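Local coordinates for SidF, inhibitor of growth family, member 3 (Legionella pneumophila subsp. pneumophila, PDB 4FYE), which dephosphorylates phosphoinositides, probably removing the 3-phosphate of phosphatidylinositol 3,4,5-trisphosphate, at residues L30-P35 with N181-I186; R652-A657 with T702-H707; L706-T709 with G713-G716. The protein carries 1 engineered substitution. All blocks are in the same frame, centred on the assembly; numbering follows the deposited sequence.

How the contacts relate
The three contacts meet around helix 701-712. Contact 1 comes first along the chain and joins an N-terminal loop to strand 184-189 of the six-stranded sheet; contacts 2 and 3 follow near the C-terminal end and share Leu-706 and His-707. The centre of contact 3 lies about 9 Å from those of both others, while the centres of contacts 1 and 2 are about 15 Å apart. Leu-185 of contact 1 packs on the helix at His-707, and Tyr-32 and Leu-30 touch Thr-709. One helix thus ties the sheet and the N-terminal loop to helix 652-668, whose first turn holds the phosphate of what is probably the active site.

Contact 1. Residues L30-P35 with N181-I186; sequences LAYGYP and NRDTLI
The phenol of Tyr-32 meets the carboxylate of Asp-183 in the one polar interaction between the two segments. Tyr-32 OH donates to Asp-183 OD2 over 2.5 Å, a short hydrogen bond. The oxygen is met on its anti side and somewhat out of the carboxylate plane, and the ring and carboxylate planes stand 36° apart. Both residues are buried, so the hydroxyl gives the acid a donor where water is scarce; tyrosine suits the place because it spans the gap from a distant backbone and still brings a polar end. The first torsion of Tyr-32 (chi1 -70°) sets its ring opposite the carbonyl carbon and points it at Asp-183, just before strand 184-189.

The nonpolar contacts are lighter. Leu-185 CD2 lies 4.3 Å from Tyr-32 OH, and Leu-30 CD2 comes equally near to Asp-183 OD2, at 4.3 Å. Leu-30 also lays CD1 over one face of the Tyr-32 ring, 4.0 Å above its plane and toward the rim, so leucine methyls border the pair.

Side chains hold the loop's backbone: Arg-38 donates to the carbonyl of Tyr-32, and Asn-81 accepts from Ala-31 N. Segment 30-35, between helix 9-16 and strand 39-42, rests against helix 71-92, while strand 184-189 runs in the six-stranded sheet between strands 50-55 and 199-206.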
# COMPACT_ATOMS: atom_id res chain seq x y z
N LEU A 30 11.07 -1.53 -19.60
CA LEU A 30 11.45 -2.86 -19.13
C LEU A 30 10.51 -3.87 -19.78
O LEU A 30 9.47 -3.50 -20.33
CB LEU A 30 11.38 -2.91 -17.59
CG LEU A 30 9.99 -3.05 -16.94
CD1 LEU A 30 9.78 -4.39 -16.21
CD2 LEU A 30 9.79 -1.90 -16.00
N ALA A 31 10.87 -5.14 -19.73
CA ALA A 31 10.08 -6.14 -20.41
C ALA A 31 8.99 -6.70 -19.51
O ALA A 31 9.24 -7.17 -18.41
CB ALA A 31 10.95 -7.26 -20.92
N TYR A 32 7.77 -6.62 -20.01
CA TYR A 32 6.62 -7.20 -19.32
C TYR A 32 6.07 -8.53 -19.87
O TYR A 32 5.38 -9.24 -19.12
CB TYR A 32 5.52 -6.19 -19.40
CG TYR A 32 5.79 -5.00 -18.58
CD1 TYR A 32 5.46 -4.99 -17.20
CD2 TYR A 32 6.33 -3.85 -19.16
CE1 TYR A 32 5.68 -3.86 -16.41
CE2 TYR A 32 6.55 -2.71 -18.37
CZ TYR A 32 6.22 -2.72 -17.02
OH TYR A 32 6.39 -1.57 -16.29
N GLY A 33 6.38 -8.85 -21.14
CA GLY A 33 5.96 -10.05 -21.85
C GLY A 33 4.45 -10.06 -22.08
O GLY A 33 3.79 -9.02 -21.97
N TYR A 34 3.89 -11.23 -22.37
CA TYR A 34 2.50 -11.33 -22.76
C TYR A 34 2.15 -10.27 -23.84
O TYR A 34 1.27 -9.41 -23.65
CB TYR A 34 1.58 -11.23 -21.52
CG TYR A 34 1.95 -12.19 -20.38
CD1 TYR A 34 1.35 -13.49 -20.28
CD2 TYR A 34 2.93 -11.85 -19.43
CE1 TYR A 34 1.70 -14.38 -19.26
CE2 TYR A 34 3.30 -12.75 -18.42
CZ TYR A 34 2.66 -14.00 -18.33
OH TYR A 34 3.01 -14.88 -17.30
N PRO A 35 2.82 -10.34 -24.99
CA PRO A 35 2.47 -9.37 -26.05
C PRO A 35 0.95 -9.34 -26.43
O PRO A 35 0.31 -10.37 -26.50
CB PRO A 35 3.35 -9.79 -27.23
CG PRO A 35 3.64 -11.27 -27.02
CD PRO A 35 3.67 -11.44 -25.49
N ASN A 181 12.39 4.91 -13.25
CA ASN A 181 11.25 5.29 -14.10
C ASN A 181 10.10 4.31 -14.08
O ASN A 181 10.01 3.38 -14.91
CB ASN A 181 11.68 5.59 -15.55
CG ASN A 181 10.93 6.76 -16.17
OD1 ASN A 181 11.41 7.42 -17.11
ND2 ASN A 181 9.72 7.03 -15.66
N ARG A 182 9.21 4.50 -13.10
CA ARG A 182 8.13 3.55 -12.87
C ARG A 182 6.88 3.89 -13.71
O ARG A 182 6.43 5.03 -13.80
CB ARG A 182 7.76 3.44 -11.39
CG ARG A 182 8.92 3.24 -10.41
CD ARG A 182 9.20 4.51 -9.62
NE ARG A 182 8.44 4.65 -8.36
CZ ARG A 182 7.61 3.74 -7.81
NH1 ARG A 182 7.37 2.56 -8.37
NH2 ARG A 182 6.99 4.04 -6.68
N ASP A 183 6.34 2.85 -14.32
CA ASP A 183 5.20 2.95 -15.16
C ASP A 183 3.90 2.99 -14.32
O ASP A 183 3.79 2.41 -13.22
CB ASP A 183 5.20 1.73 -16.07
CG ASP A 183 6.35 1.70 -17.05
OD1 ASP A 183 6.97 2.76 -17.34
OD2 ASP A 183 6.64 0.58 -17.57
N THR A 184 2.88 3.62 -14.84
CA THR A 184 1.58 3.49 -14.24
C THR A 184 0.97 2.15 -14.65
O THR A 184 1.11 1.74 -15.80
CB THR A 184 0.69 4.64 -14.73
OG1 THR A 184 1.09 5.84 -14.07
CG2 THR A 184 -0.67 4.38 -14.29
N LEU A 185 0.30 1.47 -13.75
CA LEU A 185 -0.24 0.21 -14.12
C LEU A 185 -1.75 0.16 -13.99
O LEU A 185 -2.30 0.52 -12.92
CB LEU A 185 0.37 -0.87 -13.25
CG LEU A 185 1.85 -0.73 -12.99
CD1 LEU A 185 2.09 -1.69 -11.83
CD2 LEU A 185 2.67 -1.12 -14.24
N ILE A 186 -2.40 -0.34 -15.05
CA ILE A 186 -3.85 -0.35 -15.15
C ILE A 186 -4.44 -1.71 -15.51
O ILE A 186 -4.00 -2.38 -16.45
CB ILE A 186 -4.34 0.69 -16.17
CG1 ILE A 186 -3.79 2.05 -15.83
CG2 ILE A 186 -5.87 0.85 -16.10
CD1 ILE A 186 -4.36 3.14 -16.72

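Contact 2. Residues R652-A657 with T702-H707; sequences RGQRLA and TIQALH. With PO4 (phosphate ion), chain B.
Gln-654 and Arg-655 of helix 652-668 reach across to Gln-704 and His-707 of helix 701-712; the two short helical segments run roughly antiparallel, their axes 10.5 Å apart at 149°.

Arg-652, at the start of its helix, faces the other way and grips a phosphate ion, probably taken up from the crystallisation liquor. Its backbone N and NE both donate to phosphate O1, NE at 2.7 Å from that oxygen, while NH2 binds phosphate O2 at 2.9 Å. The bent side chain thus presents one guanidinium edge to the anion, and the N-terminal end of the helix probably adds a favourable dipole. Gly-653, with no side chain, fits in the buried first turn, and its N bonds to Ser-646 OG.

The turn from strand 641-645 into this helix has the CX5R spacing and phosphate-binding geometry of the P-loop of cysteine-based phosphatases, and is probably the active site. Ser-646 stands where the family has its nucleophilic cysteine and is probably the engineered substitution; Arg-652 is the arginine of the signature. Ser-646 OG, Lys-647 N and Asp-651 N also bond to the phosphate.

Gln-654 stacks its amide on one face of the His-707 ring, planes 13° apart, with Gln-654 NE2 3.6 Å from His-707 NE2. The first torsion of His-707 (chi1 156°), with CG opposite the backbone N, brings its ring there. The amide of Gln-654 is itself held by Tyr-204 OH and Asn-649 O, and its CB lies 4.0 Å from Gln-704 CD. Arg-655 starts away from the neighbouring helix but curls back, so that the end of Gln-704 comes over a face of its guanidinium, nearly perpendicular to it. Beyond the two segments Arg-655 forms a salt bridge with Asp-729 and a cation-pi contact with Phe-727.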
# COMPACT_ATOMS: atom_id res chain seq x y z
N ARG A 652 2.57 -10.05 1.09
CA ARG A 652 1.49 -9.97 2.07
C ARG A 652 0.64 -8.71 1.93
O ARG A 652 -0.57 -8.76 2.04
CB ARG A 652 2.05 -10.05 3.49
CG ARG A 652 2.13 -11.45 4.04
CD ARG A 652 3.01 -11.52 5.27
NE ARG A 652 4.25 -10.79 5.09
CZ ARG A 652 5.21 -10.72 6.00
NH1 ARG A 652 5.06 -11.33 7.15
NH2 ARG A 652 6.31 -10.04 5.75
N GLY A 653 1.30 -7.59 1.68
CA GLY A 653 0.63 -6.28 1.52
C GLY A 653 -0.25 -6.20 0.31
O GLY A 653 -1.36 -5.63 0.35
N GLN A 654 0.21 -6.79 -0.80
CA GLN A 654 -0.64 -6.91 -2.00
C GLN A 654 -1.94 -7.68 -1.76
O GLN A 654 -3.00 -7.36 -2.36
CB GLN A 654 0.10 -7.69 -3.12
CG GLN A 654 1.21 -6.90 -3.77
CD GLN A 654 0.74 -5.49 -4.07
OE1 GLN A 654 -0.09 -5.28 -4.93
NE2 GLN A 654 1.23 -4.54 -3.30
N ARG A 655 -1.86 -8.74 -0.96
CA ARG A 655 -3.05 -9.50 -0.68
C ARG A 655 -4.02 -8.70 0.23
O ARG A 655 -5.24 -8.81 0.09
CB ARG A 655 -2.75 -10.85 -0.02
CG ARG A 655 -1.74 -11.84 -0.61
CD ARG A 655 -1.67 -12.29 -2.09
NE ARG A 655 -2.85 -12.72 -2.73
CZ ARG A 655 -3.02 -13.81 -3.51
NH1 ARG A 655 -2.09 -14.71 -3.76
NH2 ARG A 655 -4.22 -14.01 -4.08
N LEU A 656 -3.49 -7.92 1.18
CA LEU A 656 -4.35 -7.06 1.91
C LEU A 656 -4.96 -6.03 0.92
O LEU A 656 -6.19 -5.78 0.97
CB LEU A 656 -3.57 -6.38 3.05
CG LEU A 656 -4.45 -5.44 3.84
CD1 LEU A 656 -5.63 -6.08 4.66
CD2 LEU A 656 -3.51 -4.65 4.69
N ALA A 657 -4.14 -5.44 0.01
CA ALA A 657 -4.71 -4.47 -0.96
C ALA A 657 -5.83 -5.10 -1.80
O ALA A 657 -6.85 -4.43 -2.12
CB ALA A 657 -3.63 -3.84 -1.84
N THR A 702 -4.46 -9.86 -11.18
CA THR A 702 -3.75 -9.43 -12.37
C THR A 702 -2.91 -8.17 -12.18
O THR A 702 -1.75 -8.16 -12.60
CB THR A 702 -4.57 -9.60 -13.69
OG1 THR A 702 -4.94 -8.36 -14.21
CG2 THR A 702 -5.76 -10.45 -13.51
N ILE A 703 -3.42 -7.18 -11.45
CA ILE A 703 -2.65 -5.97 -11.08
C ILE A 703 -1.46 -6.35 -10.20
O ILE A 703 -0.41 -5.73 -10.33
CB ILE A 703 -3.55 -4.85 -10.44
CG1 ILE A 703 -2.91 -3.47 -10.55
CG2 ILE A 703 -3.89 -5.11 -8.95
CD1 ILE A 703 -3.01 -2.89 -11.93
N GLN A 704 -1.60 -7.39 -9.34
CA GLN A 704 -0.52 -7.85 -8.50
C GLN A 704 0.60 -8.42 -9.34
O GLN A 704 1.75 -8.17 -9.07
CB GLN A 704 -0.99 -8.93 -7.48
CG GLN A 704 -2.03 -8.40 -6.52
CD GLN A 704 -2.54 -9.47 -5.59
OE1 GLN A 704 -3.76 -9.63 -5.43
NE2 GLN A 704 -1.62 -10.23 -4.98
N ALA A 705 0.29 -9.16 -10.40
CA ALA A 705 1.38 -9.75 -11.13
C ALA A 705 2.11 -8.67 -11.93
O ALA A 705 3.35 -8.73 -12.11
CB ALA A 705 0.92 -10.89 -12.01
N LEU A 706 1.36 -7.66 -12.35
CA LEU A 706 1.96 -6.50 -13.06
C LEU A 706 2.88 -5.69 -12.17
O LEU A 706 3.98 -5.38 -12.56
CB LEU A 706 0.84 -5.55 -13.48
CG LEU A 706 0.36 -5.67 -14.90
CD1 LEU A 706 -0.30 -4.36 -15.30
CD2 LEU A 706 1.61 -5.88 -15.79
N HIS A 707 2.36 -5.34 -10.97
CA HIS A 707 3.10 -4.63 -9.94
C HIS A 707 4.35 -5.41 -9.62
O HIS A 707 5.41 -4.81 -9.64
CB HIS A 707 2.20 -4.36 -8.73
CG HIS A 707 2.93 -4.16 -7.43
ND1 HIS A 707 3.20 -2.93 -6.93
CD2 HIS A 707 3.46 -5.08 -6.52
CE1 HIS A 707 3.89 -3.06 -5.78
NE2 HIS A 707 4.06 -4.37 -5.53
P PO4 B . 6.28 -9.56 2.02
O1 PO4 B . 5.07 -10.36 2.53
O2 PO4 B . 7.02 -8.91 3.19
O3 PO4 B . 7.34 -10.39 1.28
O4 PO4 B . 5.79 -8.46 1.06

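Contact 3. Residues L706-T709 with G713-G716; sequences LHHT and GVSG
His-708 and the backbone of Val-714 to Gly-716 make the tight half of this contact. His-708 ND1 donates to Val-714 O at 2.8 Å, nearly straight at 173°; the acceptor lies close to the imidazole plane, although the donor sits above the plane of the carbonyl. Rotation about the first torsion (chi1 -160°) carries the ring off the helix to the returning chain, and the bond fixes how the ring is turned. Gly-716 then covers one face: its CA stands 3.5 Å from the centroid of the His-708 ring in a CH-pi contact, an approach that the absence of a side chain makes possible. Histidine suits the place, offering an edge donor and a flat face together.

The looser side lies about Val-714 and the hydroxyls. Val-714 turns its side chain away, with CG1 no nearer than 4.3 Å to His-708 CE1, and packs on Phe-739 of helix 733-741. Thr-709 OG1 bonds back to Ala-705 O, one turn earlier, while Ser-715 OG is held by Glu-74 and Arg-38.

At the end of the helix Gly-713 N donates to Thr-709 O at 2.6 Å, the last turn's bond. Gly-713 itself leaves the helix at positive phi (93°), a conformation easy for glycine: this is a glycine-terminated helix C-terminus, from which the chain doubles back along the final turn of helix 701-712.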
# COMPACT_ATOMS: atom_id res chain seq x y z
N LEU A 706 1.36 -7.66 -12.35
CA LEU A 706 1.96 -6.50 -13.06
C LEU A 706 2.88 -5.69 -12.17
O LEU A 706 3.98 -5.38 -12.56
CB LEU A 706 0.84 -5.55 -13.48
CG LEU A 706 0.36 -5.67 -14.90
CD1 LEU A 706 -0.30 -4.36 -15.30
CD2 LEU A 706 1.61 -5.88 -15.79
N HIS A 707 2.36 -5.34 -10.97
CA HIS A 707 3.10 -4.63 -9.94
C HIS A 707 4.35 -5.41 -9.62
O HIS A 707 5.41 -4.81 -9.64
CB HIS A 707 2.20 -4.36 -8.73
CG HIS A 707 2.93 -4.16 -7.43
ND1 HIS A 707 3.20 -2.93 -6.93
CD2 HIS A 707 3.46 -5.08 -6.52
CE1 HIS A 707 3.89 -3.06 -5.78
NE2 HIS A 707 4.06 -4.37 -5.53
N HIS A 708 4.26 -6.74 -9.40
CA HIS A 708 5.45 -7.56 -9.13
C HIS A 708 6.49 -7.53 -10.23
O HIS A 708 7.71 -7.55 -9.98
CB HIS A 708 5.02 -9.01 -8.81
CG HIS A 708 6.08 -9.83 -8.05
ND1 HIS A 708 7.16 -10.43 -8.68
CD2 HIS A 708 6.17 -10.16 -6.72
CE1 HIS A 708 7.90 -11.08 -7.76
NE2 HIS A 708 7.28 -10.96 -6.57
N THR A 709 6.03 -7.49 -11.48
CA THR A 709 6.94 -7.44 -12.61
C THR A 709 7.74 -6.13 -12.62
O THR A 709 8.97 -6.14 -12.70
CB THR A 709 6.18 -7.69 -13.93
OG1 THR A 709 5.52 -8.95 -13.80
CG2 THR A 709 7.14 -7.75 -15.12
N GLY A 713 11.06 -7.52 -12.08
CA GLY A 713 11.41 -8.15 -13.35
C GLY A 713 10.64 -9.42 -13.76
O GLY A 713 10.66 -9.78 -14.94
N VAL A 714 9.85 -10.01 -12.85
CA VAL A 714 9.13 -11.28 -13.08
C VAL A 714 7.75 -11.22 -12.37
O VAL A 714 7.51 -10.41 -11.45
CB VAL A 714 10.12 -12.32 -12.55
CG1 VAL A 714 9.77 -12.95 -11.20
CG2 VAL A 714 10.77 -13.13 -13.62
N SER A 715 6.78 -12.03 -12.76
CA SER A 715 5.51 -11.93 -12.00
C SER A 715 5.60 -12.53 -10.59
O SER A 715 6.61 -13.14 -10.18
CB SER A 715 4.34 -12.53 -12.75
OG SER A 715 4.17 -11.91 -14.02
N GLY A 716 4.54 -12.32 -9.83
CA GLY A 716 4.49 -12.90 -8.52
C GLY A 716 3.42 -12.24 -7.67
O GLY A 716 2.40 -11.78 -8.15